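Local coordinates for SusD superfamily protein (Bacteroides thetaiotaomicron, PDB 3MCX) that is of unknown function but probably captures glycans or other nutrients at the outer membrane for a SusC-like transporter, and binds zinc ions, at residues A225-I229 and V359-A363; D296-L301 and R411-V415. All blocks are in the same frame, centred on the assembly; numbering follows the deposited sequence.

Contact 1. Residues A225-I229 and V359-A363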
ATOM      1  N   ALA A 225      -2.753  -4.871 -16.017  1.00  7.12           N
ATOM      2  CA  ALA A 225      -1.535  -4.055 -16.017  1.00  6.63           C
ATOM      3  C   ALA A 225      -1.220  -3.602 -17.434  1.00  7.04           C
ATOM      4  O   ALA A 225      -0.913  -2.446 -17.656  1.00  7.11           O
ATOM      5  CB  ALA A 225      -0.349  -4.828 -15.404  1.00  7.17           C
ATOM      6  N   THR A 226      -1.300  -4.502 -18.412  1.00  6.72           N
ATOM      7  CA  THR A 226      -0.962  -4.115 -19.795  1.00  7.32           C
ATOM      8  C   THR A 226      -1.981  -3.179 -20.424  1.00  7.17           C
ATOM      9  O   THR A 226      -1.636  -2.396 -21.310  1.00  7.64           O
ATOM     10  CB  THR A 226      -0.656  -5.322 -20.721  1.00  7.46           C
ATOM     11  OG1 THR A 226      -1.759  -6.228 -20.744  1.00  8.90           O
ATOM     12  CG2 THR A 226       0.623  -6.050 -20.286  1.00  9.93           C
ATOM     13  N   ASP A 227      -3.233  -3.241 -19.989  1.00  7.31           N
ATOM     14  CA  ASP A 227      -4.200  -2.233 -20.412  1.00  7.32           C
ATOM     15  C   ASP A 227      -3.662  -0.849 -20.038  1.00  6.32           C
ATOM     16  O   ASP A 227      -3.574   0.023 -20.914  1.00  6.26           O
ATOM     17  CB  ASP A 227      -5.553  -2.495 -19.758  1.00  7.75           C
ATOM     18  CG  ASP A 227      -6.674  -1.584 -20.255  1.00  8.57           C
ATOM     19  OD1 ASP A 227      -6.544  -0.883 -21.270  1.00 10.20           O
ATOM     20  OD2 ASP A 227      -7.728  -1.611 -19.600  1.00  9.16           O
ATOM     21  N   VAL A 228      -3.231  -0.676 -18.792  1.00  6.17           N
ATOM     22  CA  VAL A 228      -2.678   0.620 -18.367  1.00  6.86           C
ATOM     23  C   VAL A 228      -1.428   0.993 -19.178  1.00  7.18           C
ATOM     24  O   VAL A 228      -1.301   2.109 -19.683  1.00  8.37           O
ATOM     25  CB  VAL A 228      -2.367   0.638 -16.867  1.00  6.90           C
ATOM     26  CG1 VAL A 228      -1.735   2.009 -16.471  1.00  6.98           C
ATOM     27  CG2 VAL A 228      -3.655   0.319 -16.053  1.00  7.40           C
ATOM     28  N   ILE A 229      -0.495   0.047 -19.295  1.00  7.62           N
ATOM     29  CA  ILE A 229       0.789   0.287 -19.953  1.00  7.35           C
ATOM     30  C   ILE A 229       0.598   0.664 -21.413  1.00  6.82           C
ATOM     31  O   ILE A 229       1.181   1.651 -21.882  1.00  8.02           O
ATOM     32  CB  ILE A 229       1.670  -0.953 -19.849  1.00  6.69           C
ATOM     33  CG1 ILE A 229       2.100  -1.191 -18.408  1.00  7.84           C
ATOM     34  CG2 ILE A 229       2.941  -0.836 -20.779  1.00  6.38           C
ATOM     35  CD1 ILE A 229       2.663  -2.601 -18.165  1.00  8.25           C
ATOM     36  N   VAL A 359       2.906  -0.905 -11.793  1.00  7.42           N
ATOM     37  CA  VAL A 359       2.115  -1.548 -12.843  1.00  7.45           C
ATOM     38  C   VAL A 359       3.042  -2.325 -13.792  1.00  7.23           C
ATOM     39  O   VAL A 359       2.755  -3.459 -14.154  1.00  7.01           O
ATOM     40  CB  VAL A 359       1.233  -0.529 -13.616  1.00  7.36           C
ATOM     41  CG1 VAL A 359       0.518  -1.212 -14.763  1.00  7.79           C
ATOM     42  CG2 VAL A 359       0.228   0.149 -12.677  1.00  8.18           C
ATOM     43  N   TYR A 360       4.158  -1.720 -14.196  1.00  6.83           N
ATOM     44  CA  TYR A 360       5.145  -2.419 -15.025  1.00  6.71           C
ATOM     45  C   TYR A 360       5.701  -3.653 -14.296  1.00  7.10           C
ATOM     46  O   TYR A 360       5.865  -4.702 -14.914  1.00  7.26           O
ATOM     47  CB  TYR A 360       6.292  -1.472 -15.435  1.00  6.54           C
ATOM     48  CG  TYR A 360       6.034  -0.603 -16.645  1.00  6.72           C
ATOM     49  CD1 TYR A 360       5.130   0.458 -16.615  1.00  5.93           C
ATOM     50  CD2 TYR A 360       6.695  -0.863 -17.833  1.00  7.58           C
ATOM     51  CE1 TYR A 360       4.911   1.229 -17.742  1.00  6.38           C
ATOM     52  CE2 TYR A 360       6.495  -0.094 -18.963  1.00  6.92           C
ATOM     53  CZ  TYR A 360       5.580   0.942 -18.923  1.00  5.59           C
ATOM     54  OH  TYR A 360       5.391   1.680 -20.099  1.00  7.45           O
ATOM     55  N   LEU A 361       6.001  -3.515 -13.015  1.00  6.83           N
ATOM     56  CA  LEU A 361       6.539  -4.621 -12.211  1.00  7.91           C
ATOM     57  C   LEU A 361       5.508  -5.747 -12.030  1.00  7.53           C
ATOM     58  O   LEU A 361       5.849  -6.922 -12.117  1.00  8.13           O
ATOM     59  CB  LEU A 361       7.112  -4.097 -10.881  1.00  7.16           C
ATOM     60  CG  LEU A 361       8.392  -3.267 -11.055  1.00  8.12           C
ATOM     61  CD1 LEU A 361       8.602  -2.369  -9.830  1.00  8.74           C
ATOM     62  CD2 LEU A 361       9.625  -4.175 -11.419  1.00  9.45           C
ATOM     63  N   ASN A 362       4.254  -5.365 -11.842  1.00  7.27           N
ATOM     64  CA  ASN A 362       3.136  -6.327 -11.772  1.00  6.77           C
ATOM     65  C   ASN A 362       3.027  -7.096 -13.061  1.00  6.90           C
ATOM     66  O   ASN A 362       2.857  -8.311 -13.051  1.00  6.87           O
ATOM     67  CB  ASN A 362       1.799  -5.612 -11.500  1.00  7.09           C
ATOM     68  CG  ASN A 362       1.667  -5.095 -10.078  1.00  7.62           C
ATOM     69  OD1 ASN A 362       2.500  -5.365  -9.216  1.00  8.21           O
ATOM     70  ND2 ASN A 362       0.580  -4.313  -9.821  1.00  7.86           N
ATOM     71  N   ALA A 363       3.116  -6.403 -14.198  1.00  6.71           N
ATOM     72  CA  ALA A 363       3.121  -7.105 -15.488  1.00  6.78           C
ATOM     73  C   ALA A 363       4.309  -8.065 -15.627  1.00  6.62           C
ATOM     74  O   ALA A 363       4.156  -9.180 -16.125  1.00  6.39           O
ATOM     75  CB  ALA A 363       3.087  -6.086 -16.673  1.00  6.77           C
TER
HETATM   76  O   HOH W   1       3.024   3.014 -20.203  1.00  9.31           O

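Contact 2. Residues D296-L301 and R411-V415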
ATOM      1  N   ASP A 296      19.735  -4.865   5.428  1.00  6.24           N
ATOM      2  CA  ASP A 296      19.284  -5.701   4.289  1.00  6.94           C
ATOM      3  C   ASP A 296      19.011  -4.829   3.080  1.00  7.04           C
ATOM      4  O   ASP A 296      19.426  -5.167   1.983  1.00  6.86           O
ATOM      5  CB  ASP A 296      18.027  -6.525   4.619  1.00  7.22           C
ATOM      6  CG  ASP A 296      18.084  -7.224   5.962  1.00  8.73           C
ATOM      7  OD1 ASP A 296      18.066  -6.559   7.033  1.00  8.31           O
ATOM      8  OD2 ASP A 296      18.122  -8.469   5.943  1.00 10.31           O
ATOM      9  N   PHE A 297      18.288  -3.721   3.259  1.00  6.65           N
ATOM     10  CA  PHE A 297      17.978  -2.850   2.155  1.00  6.10           C
ATOM     11  C   PHE A 297      19.214  -2.162   1.588  1.00  7.19           C
ATOM     12  O   PHE A 297      19.416  -2.129   0.379  1.00  6.94           O
ATOM     13  CB  PHE A 297      16.964  -1.770   2.566  1.00  6.42           C
ATOM     14  CG  PHE A 297      16.581  -0.898   1.403  1.00  6.88           C
ATOM     15  CD1 PHE A 297      15.807  -1.420   0.379  1.00  8.48           C
ATOM     16  CD2 PHE A 297      17.090   0.392   1.272  1.00  8.02           C
ATOM     17  CE1 PHE A 297      15.492  -0.656  -0.742  1.00  8.29           C
ATOM     18  CE2 PHE A 297      16.799   1.142   0.171  1.00  8.50           C
ATOM     19  CZ  PHE A 297      15.999   0.616  -0.845  1.00  8.20           C
ATOM     20  N   LEU A 298      20.043  -1.592   2.452  1.00  6.55           N
ATOM     21  CA  LEU A 298      21.242  -0.895   1.960  1.00  6.30           C
ATOM     22  C   LEU A 298      22.144  -1.861   1.222  1.00  6.32           C
ATOM     23  O   LEU A 298      22.717  -1.528   0.189  1.00  7.02           O
ATOM     24  CB  LEU A 298      21.984  -0.152   3.093  1.00  6.06           C
ATOM     25  CG  LEU A 298      21.204   1.040   3.696  1.00  6.26           C
ATOM     26  CD1 LEU A 298      22.105   1.774   4.711  1.00  8.00           C
ATOM     27  CD2 LEU A 298      20.676   2.000   2.615  1.00  8.93           C
ATOM     28  N   ASN A 299      22.291  -3.070   1.750  1.00  6.95           N
ATOM     29  CA  ASN A 299      23.143  -4.063   1.058  1.00  6.36           C
ATOM     30  C   ASN A 299      22.565  -4.352  -0.329  1.00  6.44           C
ATOM     31  O   ASN A 299      23.309  -4.461  -1.315  1.00  6.25           O
ATOM     32  CB  ASN A 299      23.251  -5.359   1.869  1.00  7.45           C
ATOM     33  CG  ASN A 299      24.244  -5.270   3.030  1.00  7.96           C
ATOM     34  OD1 ASN A 299      25.009  -4.311   3.169  1.00 11.24           O
ATOM     35  ND2 ASN A 299      24.205  -6.282   3.885  1.00 12.31           N
ATOM     36  N   LEU A 300      21.248  -4.517  -0.428  1.00  6.00           N
ATOM     37  CA  LEU A 300      20.601  -4.789  -1.725  1.00  6.07           C
ATOM     38  C   LEU A 300      20.846  -3.641  -2.691  1.00  6.88           C
ATOM     39  O   LEU A 300      21.232  -3.841  -3.832  1.00  6.30           O
ATOM     40  CB  LEU A 300      19.104  -4.988  -1.538  1.00  7.10           C
ATOM     41  CG  LEU A 300      18.291  -5.133  -2.821  1.00  7.24           C
ATOM     42  CD1 LEU A 300      18.655  -6.385  -3.605  1.00  9.58           C
ATOM     43  CD2 LEU A 300      16.802  -5.152  -2.494  1.00  9.26           C
ATOM     44  N   LEU A 301      20.601  -2.413  -2.240  1.00  6.52           N
ATOM     45  CA  LEU A 301      20.790  -1.246  -3.129  1.00  6.71           C
ATOM     46  C   LEU A 301      22.252  -1.057  -3.538  1.00  7.28           C
ATOM     47  O   LEU A 301      22.549  -0.676  -4.674  1.00  6.67           O
ATOM     48  CB  LEU A 301      20.263   0.021  -2.453  1.00  7.50           C
ATOM     49  CG  LEU A 301      19.852   1.164  -3.382  1.00  9.08           C
ATOM     50  CD1 LEU A 301      18.679   0.794  -4.323  1.00 10.93           C
ATOM     51  CD2 LEU A 301      19.453   2.364  -2.520  1.00 10.31           C
ATOM     52  N   ARG A 411      11.728  -4.446  -4.536  1.00  7.19           N
ATOM     53  CA  ARG A 411      12.205  -3.965  -3.232  1.00  7.76           C
ATOM     54  C   ARG A 411      12.917  -2.611  -3.400  1.00  7.52           C
ATOM     55  O   ARG A 411      12.729  -1.693  -2.589  1.00  7.39           O
ATOM     56  CB  ARG A 411      13.120  -4.989  -2.554  1.00  7.79           C
ATOM     57  CG  ARG A 411      12.304  -6.150  -1.969  1.00  8.64           C
ATOM     58  CD  ARG A 411      13.229  -7.271  -1.597  1.00  7.95           C
ATOM     59  NE  ARG A 411      14.136  -6.904  -0.516  1.00  7.98           N
ATOM     60  CZ  ARG A 411      15.213  -7.606  -0.170  1.00  9.83           C
ATOM     61  NH1 ARG A 411      15.545  -8.729  -0.828  1.00 10.88           N
ATOM     62  NH2 ARG A 411      15.982  -7.192   0.845  1.00 10.22           N
ATOM     63  N   LYS A 412      13.729  -2.490  -4.438  1.00  6.70           N
ATOM     64  CA  LYS A 412      14.456  -1.240  -4.682  1.00  6.88           C
ATOM     65  C   LYS A 412      13.468  -0.106  -5.073  1.00  7.83           C
ATOM     66  O   LYS A 412      13.578   1.012  -4.603  1.00  7.01           O
ATOM     67  CB  LYS A 412      15.483  -1.402  -5.788  1.00  6.97           C
ATOM     68  CG  LYS A 412      16.655  -2.325  -5.447  1.00  7.61           C
ATOM     69  CD  LYS A 412      17.564  -2.540  -6.639  1.00  7.62           C
ATOM     70  CE  LYS A 412      18.582  -3.636  -6.397  1.00  7.50           C
ATOM     71  NZ  LYS A 412      19.612  -3.694  -7.486  1.00  7.75           N
ATOM     72  N   GLU A 413      12.511  -0.403  -5.938  1.00  7.69           N
ATOM     73  CA  GLU A 413      11.644   0.596  -6.521  1.00  7.34           C
ATOM     74  C   GLU A 413      10.547   1.047  -5.578  1.00  7.89           C
ATOM     75  O   GLU A 413      10.195   2.217  -5.565  1.00  8.31           O
ATOM     76  CB  GLU A 413      11.009   0.067  -7.825  1.00  6.78           C
ATOM     77  CG  GLU A 413      10.200   1.128  -8.584  1.00  7.07           C
ATOM     78  CD  GLU A 413      11.036   2.367  -8.915  1.00  7.88           C
ATOM     79  OE1 GLU A 413      12.203   2.188  -9.318  1.00  6.95           O
ATOM     80  OE2 GLU A 413      10.533   3.519  -8.788  1.00  8.50           O
ATOM     81  N   LEU A 414       9.989   0.120  -4.810  1.00  7.76           N
ATOM     82  CA  LEU A 414       8.743   0.363  -4.076  1.00  7.92           C
ATOM     83  C   LEU A 414       8.928   0.467  -2.567  1.00  8.05           C
ATOM     84  O   LEU A 414       7.963   0.517  -1.818  1.00  7.51           O
ATOM     85  CB  LEU A 414       7.730  -0.741  -4.404  1.00  8.14           C
ATOM     86  CG  LEU A 414       7.362  -0.844  -5.901  1.00  8.19           C
ATOM     87  CD1 LEU A 414       6.448  -2.031  -6.174  1.00  9.54           C
ATOM     88  CD2 LEU A 414       6.705   0.456  -6.374  1.00 10.27           C
ATOM     89  N   VAL A 415      10.185   0.547  -2.133  1.00  7.81           N
ATOM     90  CA  VAL A 415      10.471   0.735  -0.708  1.00  7.24           C
ATOM     91  C   VAL A 415       9.688   1.941  -0.174  1.00  7.33           C
ATOM     92  O   VAL A 415       9.677   2.996  -0.772  1.00  7.82           O
ATOM     93  CB  VAL A 415      11.996   0.911  -0.452  1.00  7.26           C
ATOM     94  CG1 VAL A 415      12.566   2.188  -1.129  1.00  6.70           C
ATOM     95  CG2 VAL A 415      12.281   0.898   1.060  1.00  8.02           C
TER
HETATM   96  O   HOH W   2      20.795  -1.291  -6.777  1.00  7.16           O

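Contact 1. Residues A225-I229 and V359-A363
Two helices of the SusD fold, 218-231 and 356-370, pack here in a way consistent with the TPR-like helical repeats of the family. The short axes of 225-229 and 359-363 come within 9.1 Å and run at 135° to each other, so the pair is closer to antiparallel than parallel. The tightest backbone approach is at A225 and V359, whose CA atoms lie 5.4 Å apart; the small methyl of A225 permits it, with A225 CB 3.8 Å from V359 CG1 and 3.9 Å from A363 CB. V359, buried and directed at the facing helix, fits among A225, V228 and I229: its CG1 lies 3.5 Å from A225 O and 4.0 Å from both V228 CB and I229 CG1. I229 is the residue most buried by the contact. Its CD1 reaches A363 CB at 3.8 Å, while its CG1 makes a CH-pi contact over a face of the Y360 ring, 4.0 Å from the centroid and 21° off the normal. Helix 201-214 flanks the interface through S209, Q205 and A206, and Y380 of helix 374-385 touches T226, I229 and A363. Beyond the apolar patch, Y360 OH is hydrogen-bonded to water 1 at 2.7 Å, and the same water donates to I229 O at 2.8 Å.

Contact 2. Residues D296-L301 and R411-V415
Side chains do most of the packing of 296-301 against 411-415, some of it onto backbone carbonyls; the nearest CA atoms, of L301 and K412, are 6.5 Å apart. F297 leaves its helix sideways, but with chi1 in the t well its ring end comes close to 411-415. One face takes V415 CG2 in a CH-pi contact 4.2 Å from the centroid and 19° off the normal, and at the ring edge F297 CE1 lies 3.5 Å from R411 O. V415 is already in loop conformation, its chi1 of p setting CG1 3.8 Å from F297 CZ. L300, a t,p rotamer, projects between the two long basic side chains: its CD2 packs 3.7 Å from R411 CB and sits over a face of the guanidinium, whose NE forms a salt bridge with D55. R411 bends at chi3 (p), whereas K412 is fully extended beyond chi1 (m,t,t,t). The lysine's aliphatic part runs past L301, with K412 CG 3.9 Å from L301 CD1, and K412 CE comes 3.7 Å from L300 O. Its ammonium then reaches the last turn of helix 295-301 through water 2, which accepts from K412 NZ and donates to L301 O, both at 2.8 Å. This buried packing fixes a short helix to the C-terminal end of helix 403-414. T313 of strand 313-314 touches F297 and L301, V420 and Y424 of helix 420-426 lie against R411, and E413, pointing away from 296-301, meets S357 and L361 of helix 356-370.

How the contacts relate
The centres of contacts 1 and 2 are 21 Å apart, each about 17 Å from the centre of the chain, and all four segments belong to the SusD family region. They alternate along the sequence: 225-229, 296-301, 359-363, 411-415. Neighbouring helices 356-370 and 403-414 bridge the two. L361, which faces away from the partner helix in contact 1, sets its CD1 4.0 Å from E413 CB of contact 2, and N362 is hydrogen-bonded to R410 just before 411-415. A continuous row of packed helices thus runs from 218-231 through 356-370 and 403-414 to 295-301, so that each contact joins segments more than 100 residues apart in the chain.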